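Local coordinates for SsDNA-binding protein essential for mitochondrial genome maintenance (Saccharomyces cerevisiae, PDB 6CQK) that binds single-stranded DNA preferentially and cooperatively, takes part in mitochondrial DNA replication and stimulates the PIF1 helicase, at residues T20-I32 / W44-L58. Sequence-based numbering, arbitrary orientation.
Sequences TSANNNRYLKYSI and WYNITVFNEPQINFL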
loop_
_atom_site.group_PDB
_atom_site.type_symbol
_atom_site.label_atom_id
_atom_site.label_comp_id
_atom_site.label_asym_id
_atom_site.label_seq_id
_atom_site.Cartn_x
_atom_site.Cartn_y
_atom_site.Cartn_z
ATOM N N THR A 20 -24.341 -14.994 -6.312
ATOM C CA THR A 20 -23.990 -16.115 -5.434
ATOM C C THR A 20 -22.789 -16.870 -5.944
ATOM O O THR A 20 -22.597 -17.058 -7.142
ATOM C CB THR A 20 -25.178 -17.084 -5.161
ATOM O OG1 THR A 20 -26.248 -16.394 -4.486
ATOM C CG2 THR A 20 -24.733 -18.294 -4.306
ATOM N N SER A 21 -21.983 -17.323 -4.999
ATOM C CA SER A 21 -20.673 -17.645 -5.301
ATOM C C SER A 21 -20.401 -19.085 -5.233
ATOM O O SER A 21 -19.446 -19.416 -4.582
ATOM C CB SER A 21 -19.818 -16.989 -4.225
ATOM O OG SER A 21 -19.635 -17.852 -3.095
ATOM N N ALA A 22 -21.141 -20.003 -5.808
ATOM C CA ALA A 22 -20.542 -21.407 -5.927
ATOM C C ALA A 22 -20.249 -22.143 -4.626
ATOM O O ALA A 22 -20.583 -23.310 -4.467
ATOM C CB ALA A 22 -19.275 -21.423 -6.808
ATOM N N ASN A 23 -19.565 -21.457 -3.733
ATOM C CA ASN A 23 -19.429 -21.789 -2.309
ATOM C C ASN A 23 -20.691 -21.409 -1.469
ATOM O O ASN A 23 -20.802 -21.756 -0.302
ATOM C CB ASN A 23 -18.218 -21.005 -1.803
ATOM C CG ASN A 23 -17.025 -21.874 -1.513
ATOM O OD1 ASN A 23 -16.944 -23.031 -1.968
ATOM N ND2 ASN A 23 -16.070 -21.321 -0.743
ATOM N N ASN A 24 -21.601 -20.650 -2.073
ATOM C CA ASN A 24 -22.899 -20.282 -1.542
ATOM C C ASN A 24 -22.829 -19.097 -0.666
ATOM O O ASN A 24 -23.582 -18.940 0.274
ATOM C CB ASN A 24 -23.675 -21.440 -0.940
ATOM C CG ASN A 24 -25.174 -21.273 -1.116
ATOM O OD1 ASN A 24 -25.649 -20.331 -1.765
ATOM N ND2 ASN A 24 -25.929 -22.199 -0.556
ATOM N N ASN A 25 -21.952 -18.204 -1.040
ATOM C CA ASN A 25 -21.950 -16.889 -0.463
ATOM C C ASN A 25 -22.513 -15.782 -1.354
ATOM O O ASN A 25 -22.352 -15.769 -2.549
ATOM C CB ASN A 25 -20.524 -16.525 -0.080
ATOM C CG ASN A 25 -20.093 -17.231 1.159
ATOM O OD1 ASN A 25 -19.534 -18.308 1.052
ATOM N ND2 ASN A 25 -20.391 -16.681 2.336
ATOM N N ARG A 26 -23.177 -14.856 -0.704
ATOM C CA ARG A 26 -23.584 -13.662 -1.348
ATOM C C ARG A 26 -22.392 -12.844 -1.512
ATOM O O ARG A 26 -21.690 -12.591 -0.527
ATOM C CB ARG A 26 -24.513 -12.782 -0.538
ATOM C CG ARG A 26 -25.878 -13.338 -0.486
ATOM C CD ARG A 26 -26.377 -13.629 -1.909
ATOM N NE ARG A 26 -27.244 -12.546 -2.336
ATOM C CZ ARG A 26 -27.846 -12.509 -3.520
ATOM N NH1 ARG A 26 -27.615 -13.436 -4.462
ATOM N NH2 ARG A 26 -28.673 -11.501 -3.794
ATOM N N TYR A 27 -22.241 -12.343 -2.735
ATOM C CA TYR A 27 -21.309 -11.282 -2.974
ATOM C C TYR A 27 -21.811 -10.218 -3.878
ATOM O O TYR A 27 -22.682 -10.453 -4.751
ATOM C CB TYR A 27 -20.073 -11.835 -3.556
ATOM C CG TYR A 27 -20.165 -12.367 -4.989
ATOM C CD1 TYR A 27 -19.846 -11.585 -6.114
ATOM C CD2 TYR A 27 -20.484 -13.699 -5.217
ATOM C CE1 TYR A 27 -19.871 -12.117 -7.419
ATOM C CE2 TYR A 27 -20.481 -14.250 -6.505
ATOM C CZ TYR A 27 -20.179 -13.463 -7.597
ATOM O OH TYR A 27 -20.268 -14.032 -8.839
ATOM N N LEU A 28 -21.191 -9.064 -3.698
ATOM C CA LEU A 28 -21.472 -7.882 -4.472
ATOM C C LEU A 28 -20.384 -7.667 -5.531
ATOM O O LEU A 28 -19.219 -7.967 -5.307
ATOM C CB LEU A 28 -21.542 -6.735 -3.500
ATOM C CG LEU A 28 -22.274 -5.510 -3.974
ATOM C CD1 LEU A 28 -23.701 -5.852 -4.413
ATOM C CD2 LEU A 28 -22.277 -4.458 -2.870
ATOM N N LYS A 29 -20.791 -7.242 -6.723
ATOM C CA LYS A 29 -19.864 -6.953 -7.867
ATOM C C LYS A 29 -20.031 -5.505 -8.272
ATOM O O LYS A 29 -21.137 -4.991 -8.256
ATOM C CB LYS A 29 -20.135 -7.836 -9.123
ATOM C CG LYS A 29 -19.217 -9.078 -9.287
ATOM C CD LYS A 29 -17.969 -8.807 -10.165
ATOM C CE LYS A 29 -16.904 -9.871 -9.977
ATOM N NZ LYS A 29 -17.354 -11.233 -10.387
ATOM N N TYR A 30 -18.923 -4.841 -8.535
ATOM C CA TYR A 30 -18.932 -3.521 -9.118
ATOM C C TYR A 30 -17.572 -3.283 -9.743
ATOM O O TYR A 30 -16.602 -4.017 -9.477
ATOM C CB TYR A 30 -19.276 -2.434 -8.092
ATOM C CG TYR A 30 -18.186 -2.125 -7.065
ATOM C CD1 TYR A 30 -18.052 -2.856 -5.890
ATOM C CD2 TYR A 30 -17.296 -1.091 -7.274
ATOM C CE1 TYR A 30 -17.070 -2.567 -4.967
ATOM C CE2 TYR A 30 -16.313 -0.819 -6.334
ATOM C CZ TYR A 30 -16.203 -1.569 -5.184
ATOM O OH TYR A 30 -15.148 -1.312 -4.299
ATOM N N SER A 31 -17.514 -2.288 -10.607
ATOM C CA SER A 31 -16.278 -1.940 -11.284
ATOM C C SER A 31 -15.854 -0.490 -10.942
ATOM O O SER A 31 -16.712 0.345 -10.655
ATOM C CB SER A 31 -16.423 -2.124 -12.783
ATOM O OG SER A 31 -17.575 -1.431 -13.226
ATOM N N ILE A 32 -14.524 -0.282 -10.864
ATOM C CA ILE A 32 -13.920 0.993 -10.606
ATOM C C ILE A 32 -13.226 1.395 -11.907
ATOM O O ILE A 32 -12.418 0.634 -12.427
ATOM C CB ILE A 32 -12.848 0.883 -9.462
ATOM C CG1 ILE A 32 -13.513 0.473 -8.160
ATOM C CG2 ILE A 32 -12.117 2.216 -9.227
ATOM C CD1 ILE A 32 -12.550 0.215 -7.039
ATOM N N TRP A 44 -10.283 -0.424 -15.971
ATOM C CA TRP A 44 -11.491 -0.918 -15.323
ATOM C C TRP A 44 -11.143 -2.138 -14.476
ATOM O O TRP A 44 -10.449 -3.045 -14.963
ATOM C CB TRP A 44 -12.498 -1.308 -16.387
ATOM C CG TRP A 44 -13.010 -0.105 -17.060
ATOM C CD1 TRP A 44 -12.486 0.552 -18.143
ATOM C CD2 TRP A 44 -14.148 0.642 -16.645
ATOM N NE1 TRP A 44 -13.258 1.664 -18.431
ATOM C CE2 TRP A 44 -14.296 1.729 -17.541
ATOM C CE3 TRP A 44 -15.083 0.479 -15.606
ATOM C CZ2 TRP A 44 -15.298 2.647 -17.398
ATOM C CZ3 TRP A 44 -16.130 1.384 -15.502
ATOM C CH2 TRP A 44 -16.232 2.446 -16.379
ATOM N N TYR A 45 -11.547 -2.143 -13.219
ATOM C CA TYR A 45 -11.175 -3.240 -12.304
ATOM C C TYR A 45 -12.440 -3.708 -11.672
ATOM O O TYR A 45 -13.225 -2.862 -11.205
ATOM C CB TYR A 45 -10.228 -2.751 -11.209
ATOM C CG TYR A 45 -8.859 -2.362 -11.694
ATOM C CD1 TYR A 45 -7.982 -3.325 -12.159
ATOM C CD2 TYR A 45 -8.415 -1.019 -11.674
ATOM C CE1 TYR A 45 -6.688 -2.961 -12.627
ATOM C CE2 TYR A 45 -7.149 -0.654 -12.157
ATOM C CZ TYR A 45 -6.289 -1.625 -12.639
ATOM O OH TYR A 45 -5.017 -1.361 -13.061
ATOM N N ASN A 46 -12.686 -5.014 -11.735
ATOM C CA ASN A 46 -13.892 -5.574 -11.173
ATOM C C ASN A 46 -13.617 -6.105 -9.799
ATOM O O ASN A 46 -12.668 -6.891 -9.597
ATOM C CB ASN A 46 -14.379 -6.691 -12.033
ATOM C CG ASN A 46 -14.637 -6.225 -13.448
ATOM O OD1 ASN A 46 -15.471 -5.321 -13.684
ATOM N ND2 ASN A 46 -13.938 -6.816 -14.408
ATOM N N ILE A 47 -14.387 -5.576 -8.866
ATOM C CA ILE A 47 -14.214 -5.804 -7.460
ATOM C C ILE A 47 -15.294 -6.766 -6.999
ATOM O O ILE A 47 -16.438 -6.666 -7.450
ATOM C CB ILE A 47 -14.452 -4.503 -6.666
ATOM C CG1 ILE A 47 -13.568 -3.386 -7.189
ATOM C CG2 ILE A 47 -14.230 -4.727 -5.178
ATOM C CD1 ILE A 47 -12.096 -3.745 -7.300
ATOM N N THR A 48 -14.913 -7.682 -6.102
ATOM C CA THR A 48 -15.825 -8.644 -5.558
ATOM C C THR A 48 -15.839 -8.312 -4.106
ATOM O O THR A 48 -14.816 -8.065 -3.535
ATOM C CB THR A 48 -15.284 -10.074 -5.782
ATOM O OG1 THR A 48 -15.140 -10.329 -7.195
ATOM C CG2 THR A 48 -16.210 -11.095 -5.214
ATOM N N VAL A 49 -17.006 -8.330 -3.508
ATOM C CA VAL A 49 -17.159 -8.074 -2.087
ATOM C C VAL A 49 -17.954 -9.153 -1.337
ATOM O O VAL A 49 -19.138 -9.417 -1.641
ATOM C CB VAL A 49 -17.879 -6.776 -1.818
ATOM C CG1 VAL A 49 -17.629 -6.371 -0.378
ATOM C CG2 VAL A 49 -17.397 -5.676 -2.772
ATOM N N PHE A 50 -17.271 -9.824 -0.404
ATOM C CA PHE A 50 -17.930 -10.739 0.494
ATOM C C PHE A 50 -18.166 -10.083 1.841
ATOM O O PHE A 50 -19.204 -10.341 2.419
ATOM C CB PHE A 50 -17.149 -12.011 0.652
ATOM C CG PHE A 50 -17.030 -12.802 -0.595
ATOM C CD1 PHE A 50 -18.063 -13.536 -1.073
ATOM C CD2 PHE A 50 -15.855 -12.811 -1.302
ATOM C CE1 PHE A 50 -17.943 -14.273 -2.251
ATOM C CE2 PHE A 50 -15.718 -13.551 -2.484
ATOM C CZ PHE A 50 -16.771 -14.293 -2.952
ATOM N N ASN A 51 -17.237 -9.290 2.362
ATOM C CA ASN A 51 -17.346 -8.770 3.735
ATOM C C ASN A 51 -18.640 -8.029 3.874
ATOM O O ASN A 51 -18.852 -6.985 3.282
ATOM C CB ASN A 51 -16.161 -7.887 4.094
ATOM C CG ASN A 51 -16.324 -7.118 5.415
ATOM O OD1 ASN A 51 -17.150 -6.225 5.561
ATOM N ND2 ASN A 51 -15.514 -7.468 6.382
ATOM N N GLU A 52 -19.543 -8.639 4.637
ATOM C CA GLU A 52 -20.926 -8.195 4.645
ATOM C C GLU A 52 -21.073 -6.763 5.164
ATOM O O GLU A 52 -21.878 -5.995 4.607
ATOM C CB GLU A 52 -21.806 -9.163 5.430
ATOM C CG GLU A 52 -23.257 -9.128 5.001
ATOM C CD GLU A 52 -24.078 -9.849 5.998
ATOM O OE1 GLU A 52 -24.303 -11.055 5.836
ATOM O OE2 GLU A 52 -24.433 -9.192 6.963
ATOM N N PRO A 53 -20.310 -6.402 6.216
ATOM C CA PRO A 53 -20.399 -5.001 6.649
ATOM C C PRO A 53 -20.081 -4.022 5.504
ATOM O O PRO A 53 -20.773 -3.010 5.362
ATOM C CB PRO A 53 -19.354 -4.908 7.769
ATOM C CG PRO A 53 -19.166 -6.295 8.275
ATOM C CD PRO A 53 -19.633 -7.259 7.215
ATOM N N GLN A 54 -19.080 -4.350 4.696
ATOM C CA GLN A 54 -18.728 -3.519 3.560
ATOM C C GLN A 54 -19.784 -3.596 2.464
ATOM O O GLN A 54 -20.104 -2.597 1.831
ATOM C CB GLN A 54 -17.354 -3.898 3.014
ATOM C CG GLN A 54 -16.251 -3.454 3.939
ATOM C CD GLN A 54 -14.895 -3.996 3.557
ATOM O OE1 GLN A 54 -14.572 -4.086 2.387
ATOM N NE2 GLN A 54 -14.068 -4.285 4.536
ATOM N N ILE A 55 -20.347 -4.782 2.256
ATOM C CA ILE A 55 -21.432 -4.932 1.301
ATOM C C ILE A 55 -22.533 -3.936 1.654
ATOM O O ILE A 55 -23.087 -3.267 0.770
ATOM C CB ILE A 55 -21.966 -6.376 1.268
ATOM C CG1 ILE A 55 -20.888 -7.334 0.765
ATOM C CG2 ILE A 55 -23.212 -6.450 0.394
ATOM C CD1 ILE A 55 -21.388 -8.704 0.429
ATOM N N ASN A 56 -22.881 -3.869 2.944
ATOM C CA ASN A 56 -23.961 -2.978 3.393
ATOM C C ASN A 56 -23.535 -1.539 3.232
ATOM O O ASN A 56 -24.296 -0.731 2.706
ATOM C CB ASN A 56 -24.369 -3.227 4.852
ATOM C CG ASN A 56 -25.059 -4.567 5.050
ATOM O OD1 ASN A 56 -25.743 -5.078 4.161
ATOM N ND2 ASN A 56 -24.861 -5.147 6.225
ATOM N N PHE A 57 -22.320 -1.233 3.700
ATOM C CA PHE A 57 -21.737 0.136 3.567
ATOM C C PHE A 57 -21.844 0.658 2.140
ATOM O O PHE A 57 -22.193 1.823 1.954
ATOM C CB PHE A 57 -20.265 0.191 4.076
ATOM C CG PHE A 57 -19.674 1.595 4.125
ATOM C CD1 PHE A 57 -19.193 2.153 2.982
ATOM C CD2 PHE A 57 -19.609 2.356 5.301
ATOM C CE1 PHE A 57 -18.659 3.425 2.968
ATOM C CE2 PHE A 57 -19.081 3.647 5.291
ATOM C CZ PHE A 57 -18.609 4.182 4.101
ATOM N N LEU A 58 -21.618 -0.237 1.168
ATOM C CA LEU A 58 -21.686 0.115 -0.242
ATOM C C LEU A 58 -23.101 0.371 -0.708
ATOM O O LEU A 58 -23.407 1.449 -1.226
ATOM C CB LEU A 58 -21.053 -0.962 -1.122
ATOM C CG LEU A 58 -19.512 -0.972 -1.147
ATOM C CD1 LEU A 58 -18.931 -2.249 -1.756
ATOM C CD2 LEU A 58 -18.991 0.235 -1.904
#
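Tyr30 lays one face of its ring against the branched side chain of Ile47, whose CB stands 3.9 Å from the Tyr30 ring centroid in a CH-pi contact. The ring reaches this place because its CG sits between the backbone N and the carbonyl carbon (chi1 72°), which swings it across the hydrogen-bonded partner. Val49 CG2 comes to the edge of the Tyr30 ring, and Leu58 CD1 lies 3.7 Å from Tyr30 CE1. Flat and broad, a tyrosine can touch strand and helix together while its hydroxyl bonds to Gln94; an alanine here would probably leave Ile47 and Leu58 facing a gap and Gln94 without that mate. Ile32 CD1 extends the apolar row onto Ile47 CG1. At the other end Leu28 sends CD2 past Ile55 CG2 and toward Leu58 CB, flexible leucine and branched isoleucine filling the space between strand 26-32 and helix 52-58 without polar groups. Six backbone hydrogen bonds join the antiparallel strands, from Leu28 with Val49 to Ile32 with Tyr45; the straightest runs from Ile47 N to Tyr30 O at 2.8 Å. Beta-branched Ile47 and Thr48 suit such extended backbone. Where strand 26-32 starts and 44-49 ends, Tyr27 and Phe50 lie side by side, planes oblique at 57°, Phe50 CE1 against Tyr27 CB. On the more polar sheet face the aliphatic stem of Lys29 passes the Thr48 hydroxyl, CE nearest, a lysine being able to lay methylenes along the sheet at a partly exposed place; Ser31 OG nears the Trp44 ring edge. Strands 26-34 and 43-49 form a beta hairpin of this family's OB fold. Strand 3-20 flanks the first and 89-99 the second, helix 52-59 packs against the face carrying Leu28 and Tyr30, and Tyr45 OH bonds to Ser4 of the second subunit.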